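Local coordinates for spectinomycin phosphotransferase (Legionella pneumophila, PDB 3I1A), which probably phosphorylates the aminocyclitol antibiotic spectinomycin, using a nucleotide and magnesium, and so confers resistance to the drug, at residues N112-G115 with K116-K119; W254-P257 with H258-Q261. All blocks are in the same frame, centred on the assembly; numbering follows the deposited sequence.

Contact 1 of 2, residues N112-G115 with K116-K119; sequences NLTG and KQWK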
ATOM      1  N   ASN A 112      11.568  -9.211  10.801  1.00 26.44           N
ATOM      2  CA  ASN A 112      10.971  -8.296  11.767  1.00 26.14           C
ATOM      3  C   ASN A 112      11.874  -7.127  12.126  1.00 22.81           C
ATOM      4  O   ASN A 112      13.096  -7.283  12.263  1.00 21.72           O
ATOM      5  CB  ASN A 112      10.588  -9.052  13.028  1.00 28.79           C
ATOM      6  CG  ASN A 112       9.678 -10.208  12.732  1.00 32.00           C
ATOM      7  OD1 ASN A 112       8.716 -10.072  11.973  1.00 33.94           O
ATOM      8  ND2 ASN A 112       9.985 -11.366  13.309  1.00 34.97           N
ATOM      9  N   LEU A 113      11.266  -5.951  12.280  1.00 22.03           N
ATOM     10  CA  LEU A 113      12.017  -4.748  12.621  1.00 19.34           C
ATOM     11  C   LEU A 113      12.642  -4.811  14.012  1.00 18.88           C
ATOM     12  O   LEU A 113      12.052  -5.363  14.939  1.00 19.90           O
ATOM     13  CB  LEU A 113      11.104  -3.518  12.566  1.00 18.48           C
ATOM     14  CG  LEU A 113      10.374  -3.215  11.259  1.00 19.85           C
ATOM     15  CD1 LEU A 113       9.789  -1.803  11.338  1.00 18.06           C
ATOM     16  CD2 LEU A 113      11.315  -3.326  10.077  1.00 22.42           C
ATOM     17  N   THR A 114      13.843  -4.249  14.135  1.00 18.75           N
ATOM     18  CA  THR A 114      14.531  -4.175  15.414  1.00 19.92           C
ATOM     19  C   THR A 114      13.901  -2.978  16.163  1.00 20.24           C
ATOM     20  O   THR A 114      13.166  -2.192  15.578  1.00 18.26           O
ATOM     21  CB  THR A 114      16.018  -3.884  15.235  1.00 20.27           C
ATOM     22  OG1 THR A 114      16.181  -2.620  14.580  1.00 19.88           O
ATOM     23  CG2 THR A 114      16.686  -4.974  14.401  1.00 20.67           C
ATOM     24  N   GLY A 115      14.202  -2.841  17.448  1.00 20.29           N
ATOM     25  CA  GLY A 115      13.657  -1.718  18.196  1.00 20.81           C
ATOM     26  C   GLY A 115      14.111  -0.415  17.573  1.00 19.00           C
ATOM     27  O   GLY A 115      13.338   0.546  17.446  1.00 19.24           O
ATOM     28  N   LYS A 116      15.382  -0.374  17.180  1.00 19.95           N
ATOM     29  CA  LYS A 116      15.946   0.818  16.558  1.00 19.66           C
ATOM     30  C   LYS A 116      15.184   1.165  15.275  1.00 19.64           C
ATOM     31  O   LYS A 116      14.843   2.340  15.023  1.00 18.38           O
ATOM     32  CB  LYS A 116      17.427   0.577  16.279  1.00 21.96           C
ATOM     33  CG  LYS A 116      18.161   1.762  15.702  1.00 26.66           C
ATOM     34  CD  LYS A 116      19.656   1.480  15.674  1.00 29.60           C
ATOM     35  CE  LYS A 116      20.445   2.702  15.263  1.00 31.56           C
ATOM     36  NZ  LYS A 116      21.883   2.352  15.180  1.00 33.75           N
ATOM     37  N   GLN A 117      14.873   0.144  14.480  1.00 19.02           N
ATOM     38  CA  GLN A 117      14.121   0.358  13.243  1.00 16.95           C
ATOM     39  C   GLN A 117      12.672   0.781  13.509  1.00 15.08           C
ATOM     40  O   GLN A 117      12.092   1.520  12.726  1.00 16.45           O
ATOM     41  CB  GLN A 117      14.192  -0.903  12.366  1.00 18.24           C
ATOM     42  CG  GLN A 117      15.616  -1.180  11.907  1.00 19.62           C
ATOM     43  CD  GLN A 117      15.837  -2.578  11.326  1.00 19.55           C
ATOM     44  OE1 GLN A 117      15.101  -3.508  11.616  1.00 19.67           O
ATOM     45  NE2 GLN A 117      16.884  -2.720  10.529  1.00 22.54           N
ATOM     46  N   TRP A 118      12.080   0.317  14.600  1.00 14.41           N
ATOM     47  CA  TRP A 118      10.713   0.715  14.911  1.00 14.39           C
ATOM     48  C   TRP A 118      10.731   2.209  15.228  1.00 16.45           C
ATOM     49  O   TRP A 118       9.852   2.939  14.800  1.00 14.23           O
ATOM     50  CB  TRP A 118      10.159  -0.040  16.106  1.00 15.64           C
ATOM     51  CG  TRP A 118       9.541  -1.339  15.722  1.00 17.06           C
ATOM     52  CD1 TRP A 118      10.031  -2.588  15.965  1.00 17.65           C
ATOM     53  CD2 TRP A 118       8.293  -1.521  15.036  1.00 17.40           C
ATOM     54  NE1 TRP A 118       9.156  -3.543  15.480  1.00 17.69           N
ATOM     55  CE2 TRP A 118       8.087  -2.915  14.903  1.00 19.08           C
ATOM     56  CE3 TRP A 118       7.328  -0.647  14.530  1.00 18.55           C
ATOM     57  CZ2 TRP A 118       6.953  -3.453  14.279  1.00 19.01           C
ATOM     58  CZ3 TRP A 118       6.191  -1.183  13.907  1.00 20.99           C
ATOM     59  CH2 TRP A 118       6.018  -2.573  13.790  1.00 19.35           C
ATOM     60  N   LYS A 119      11.744   2.643  15.970  1.00 15.65           N
ATOM     61  CA  LYS A 119      11.867   4.054  16.303  1.00 15.42           C
ATOM     62  C   LYS A 119      12.060   4.897  15.046  1.00 15.34           C
ATOM     63  O   LYS A 119      11.427   5.954  14.898  1.00 16.00           O
ATOM     64  CB  LYS A 119      13.030   4.281  17.277  1.00 16.16           C
ATOM     65  CG  LYS A 119      12.737   3.747  18.665  1.00 19.47           C
ATOM     66  CD  LYS A 119      13.895   3.972  19.657  1.00 22.91           C
ATOM     67  CE  LYS A 119      13.567   3.295  21.005  1.00 27.95           C
ATOM     68  NZ  LYS A 119      14.708   3.251  21.957  1.00 29.07           N
TER
HETATM   69  O   HOH W   1      15.346  -6.152  11.111  1.00 22.64           O
HETATM   70  O   HOH W   2       9.453  -6.461  15.334  1.00 27.01           O
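Leu113 covers one face of the Trp118 indole: its CB stands 3.7 Å from the centroid of the five-membered ring, a CH-pi contact only 20° off the ring normal. Its CD1 continues the cover 4.0 Å above the plane of the Trp118 ring, over the centre of the fused system. Glu259 CB of helix 257-267 lies over the opposite face, while Gly115 CA and a water sit at the edge. That water lies in the ring plane and accepts from Trp118 NE1 at 2.9 Å; it is also close to Leu113 O.

The backbone beneath is a capping box that starts helix 115-129, with Thr114 at the N-cap and Gln117 as its reciprocal partner. Gln117 N donates to Thr114 OG1 at 3.1 Å, and Gln117 OE1 takes the Thr114 N-H at 2.9 Å. The second bond is nearly straight at the hydrogen (168°), although the donor is tilted somewhat from the amide carbonyl plane. A chi1 of 61° places Thr114 OG1 between its own N and carbonyl carbon, facing into the first turn, while CG2 rests against the Gln117 amide.

That amide is held at both ends. Besides its bond to Thr114 N, OE1 has a water close by, and NE2 donates to the carbonyl of Glu224; such bonds fix which way the group is flipped. Leu113 and Gln117 also both touch Val220 of strand 218-220, so the cap is packed against the neighbouring hairpin. Ordinary helical bonding begins at once: Trp118 N reaches Thr114 O at 2.9 Å, and Lys119 N donates to Gly115 O at 3.0 Å.

Contact 2 of 2, residues W254-P257 with H258-Q261; sequences WNKP and HEIQ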
ATOM      1  N   TRP A 254       3.162  -7.155  13.390  1.00 21.78           N
ATOM      2  CA  TRP A 254       2.831  -5.791  13.826  1.00 22.40           C
ATOM      3  C   TRP A 254       1.589  -5.849  14.725  1.00 21.84           C
ATOM      4  O   TRP A 254       0.608  -5.129  14.528  1.00 23.70           O
ATOM      5  CB  TRP A 254       2.576  -4.900  12.594  1.00 19.99           C
ATOM      6  CG  TRP A 254       3.809  -4.546  11.807  1.00 20.46           C
ATOM      7  CD1 TRP A 254       4.984  -5.257  11.715  1.00 20.49           C
ATOM      8  CD2 TRP A 254       3.979  -3.386  10.980  1.00 17.99           C
ATOM      9  NE1 TRP A 254       5.867  -4.596  10.881  1.00 19.64           N
ATOM     10  CE2 TRP A 254       5.276  -3.449  10.422  1.00 17.76           C
ATOM     11  CE3 TRP A 254       3.156  -2.299  10.657  1.00 19.85           C
ATOM     12  CZ2 TRP A 254       5.775  -2.455   9.554  1.00 18.86           C
ATOM     13  CZ3 TRP A 254       3.648  -1.305   9.790  1.00 18.31           C
ATOM     14  CH2 TRP A 254       4.946  -1.394   9.250  1.00 19.53           C
ATOM     15  N   ASN A 255       1.653  -6.710  15.735  1.00 24.47           N
ATOM     16  CA  ASN A 255       0.551  -6.903  16.668  1.00 25.26           C
ATOM     17  C   ASN A 255       1.060  -7.046  18.098  1.00 26.64           C
ATOM     18  O   ASN A 255       0.354  -7.546  18.967  1.00 26.11           O
ATOM     19  CB  ASN A 255      -0.239  -8.160  16.279  1.00 25.59           C
ATOM     20  CG  ASN A 255       0.669  -9.314  15.869  1.00 28.92           C
ATOM     21  OD1 ASN A 255       1.781  -9.452  16.375  1.00 28.54           O
ATOM     22  ND2 ASN A 255       0.195 -10.148  14.951  1.00 30.06           N
ATOM     23  N   LYS A 256       2.277  -6.578  18.351  1.00 25.37           N
ATOM     24  CA  LYS A 256       2.858  -6.703  19.673  1.00 26.85           C
ATOM     25  C   LYS A 256       3.060  -5.373  20.389  1.00 26.33           C
ATOM     26  O   LYS A 256       3.499  -4.385  19.798  1.00 25.02           O
ATOM     27  CB  LYS A 256       4.179  -7.452  19.554  1.00 28.35           C
ATOM     28  CG  LYS A 256       4.027  -8.789  18.849  1.00 29.91           C
ATOM     29  CD  LYS A 256       5.368  -9.408  18.530  1.00 33.38           C
ATOM     30  CE  LYS A 256       5.163 -10.803  17.984  1.00 35.77           C
ATOM     31  NZ  LYS A 256       4.411 -11.630  18.969  1.00 36.08           N
ATOM     32  N   PRO A 257       2.746  -5.335  21.689  1.00 26.91           N
ATOM     33  CA  PRO A 257       2.883  -4.129  22.505  1.00 26.53           C
ATOM     34  C   PRO A 257       4.219  -3.389  22.415  1.00 25.55           C
ATOM     35  O   PRO A 257       4.239  -2.167  22.281  1.00 24.19           O
ATOM     36  CB  PRO A 257       2.577  -4.639  23.912  1.00 28.22           C
ATOM     37  CG  PRO A 257       1.558  -5.692  23.648  1.00 28.53           C
ATOM     38  CD  PRO A 257       2.161  -6.430  22.483  1.00 28.08           C
ATOM     39  N   HIS A 258       5.339  -4.100  22.453  1.00 24.55           N
ATOM     40  CA  HIS A 258       6.627  -3.405  22.394  1.00 25.51           C
ATOM     41  C   HIS A 258       6.880  -2.661  21.081  1.00 24.45           C
ATOM     42  O   HIS A 258       7.619  -1.669  21.048  1.00 24.63           O
ATOM     43  CB  HIS A 258       7.794  -4.370  22.659  1.00 28.08           C
ATOM     44  CG  HIS A 258       8.015  -5.377  21.572  1.00 31.58           C
ATOM     45  ND1 HIS A 258       7.449  -6.634  21.595  1.00 31.74           N
ATOM     46  CD2 HIS A 258       8.729  -5.305  20.423  1.00 32.62           C
ATOM     47  CE1 HIS A 258       7.805  -7.293  20.507  1.00 33.34           C
ATOM     48  NE2 HIS A 258       8.580  -6.509  19.777  1.00 33.25           N
ATOM     49  N   GLU A 259       6.270  -3.145  20.003  1.00 23.09           N
ATOM     50  CA  GLU A 259       6.435  -2.533  18.695  1.00 21.21           C
ATOM     51  C   GLU A 259       5.757  -1.175  18.750  1.00 21.72           C
ATOM     52  O   GLU A 259       6.276  -0.192  18.218  1.00 22.73           O
ATOM     53  CB  GLU A 259       5.786  -3.411  17.624  1.00 21.37           C
ATOM     54  CG  GLU A 259       6.419  -4.806  17.573  1.00 22.61           C
ATOM     55  CD  GLU A 259       5.666  -5.777  16.705  1.00 22.27           C
ATOM     56  OE1 GLU A 259       4.451  -5.558  16.448  1.00 22.66           O
ATOM     57  OE2 GLU A 259       6.295  -6.775  16.294  1.00 24.05           O
ATOM     58  N   ILE A 260       4.597  -1.136  19.398  1.00 20.08           N
ATOM     59  CA  ILE A 260       3.851   0.104  19.544  1.00 19.51           C
ATOM     60  C   ILE A 260       4.657   1.118  20.363  1.00 20.00           C
ATOM     61  O   ILE A 260       4.762   2.300  20.000  1.00 17.84           O
ATOM     62  CB  ILE A 260       2.489  -0.183  20.186  1.00 20.41           C
ATOM     63  CG1 ILE A 260       1.690  -1.108  19.258  1.00 20.67           C
ATOM     64  CG2 ILE A 260       1.743   1.114  20.450  1.00 19.59           C
ATOM     65  CD1 ILE A 260       0.383  -1.561  19.835  1.00 20.01           C
ATOM     66  N   GLN A 261       5.264   0.651  21.450  1.00 18.59           N
ATOM     67  CA  GLN A 261       6.077   1.511  22.305  1.00 20.18           C
ATOM     68  C   GLN A 261       7.266   2.122  21.577  1.00 19.95           C
ATOM     69  O   GLN A 261       7.530   3.317  21.696  1.00 19.37           O
ATOM     70  CB  GLN A 261       6.598   0.720  23.517  1.00 21.19           C
ATOM     71  CG  GLN A 261       7.502   1.535  24.432  1.00 25.76           C
ATOM     72  CD  GLN A 261       8.166   0.687  25.510  1.00 27.44           C
ATOM     73  OE1 GLN A 261       7.887  -0.513  25.646  1.00 26.94           O
ATOM     74  NE2 GLN A 261       9.057   1.306  26.275  1.00 30.00           N
TER
HETATM   75  O   HOH W   3       5.313  -8.382  14.775  1.00 23.37           O
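Glu259 folds back from the first turn of its helix onto the chain that leads into it. Its OE1 accepts the Lys256 N-H at 3.1 Å, the donor standing well above the carboxylate plane, 60° out of it, and the same oxygen lies 3.1 Å from Trp254 CA. The Lys256 side chain covers the carboxylate: CB is 3.6 Å from Glu259 CD, and the two chains cross at a slant. The lysine chain bends at its last torsion, chi4, and NZ remains 5.9 Å from Glu259 OE2, so the charged ends do not meet and the contact there is made by methylenes. Lys256 also runs alongside His258 in the same direction, with CE1 of the imidazole 3.8 Å from Lys256 CB.

Lys256 is the N-cap of helix 257-267, and its N-H is bonded by a first-turn side chain in the same direction as one bond of a capping box. A capping box proper is not formed, since a lysine has no side-chain acceptor to offer; Glu259 N turns instead to Lys256 O, which also receives a long, weak bond from Ile260 N. Pro257 takes the first helical position, where lacking an N-H costs nothing, and its carbonyl is met in plane by Gln261 N at 3.1 Å. A carboxylate at this helix end would probably be favoured by the helix dipole.

Outside this shell, a water accepts from Trp254 N at 2.8 Å and approaches Glu259 OE2. Trp254 has left-handed backbone angles (phi 62°, psi 52°), and its CB points away from the helix; the indole packs on Leu121 of helix 115-129 and on the loop residues Ala215 and Ile246. The His258 ring, in turn, meets that of Tyr262.

Contacts 1 and 2 are two helix starts, of helices 115-129 and 257-267. The centres of the two contacts lie 10 Å apart, and their side chains touch. Trp118 joins them: its CZ2 lies 3.5 Å from Glu259 CB, and its CH2 lies 3.5 Å from Trp254 CD1, the two indole planes meeting at about 60°. The pair lies near the nucleotide and metal region, which is unoccupied here. Between side chains, Leu113 is about 8 Å from Asn107, an ADP-binding residue, and about 10 Å from the magnesium ligand Asn217. The side chain of Trp254 is about 8 Å from that of Asn107 and about 7 Å from that of Asn217.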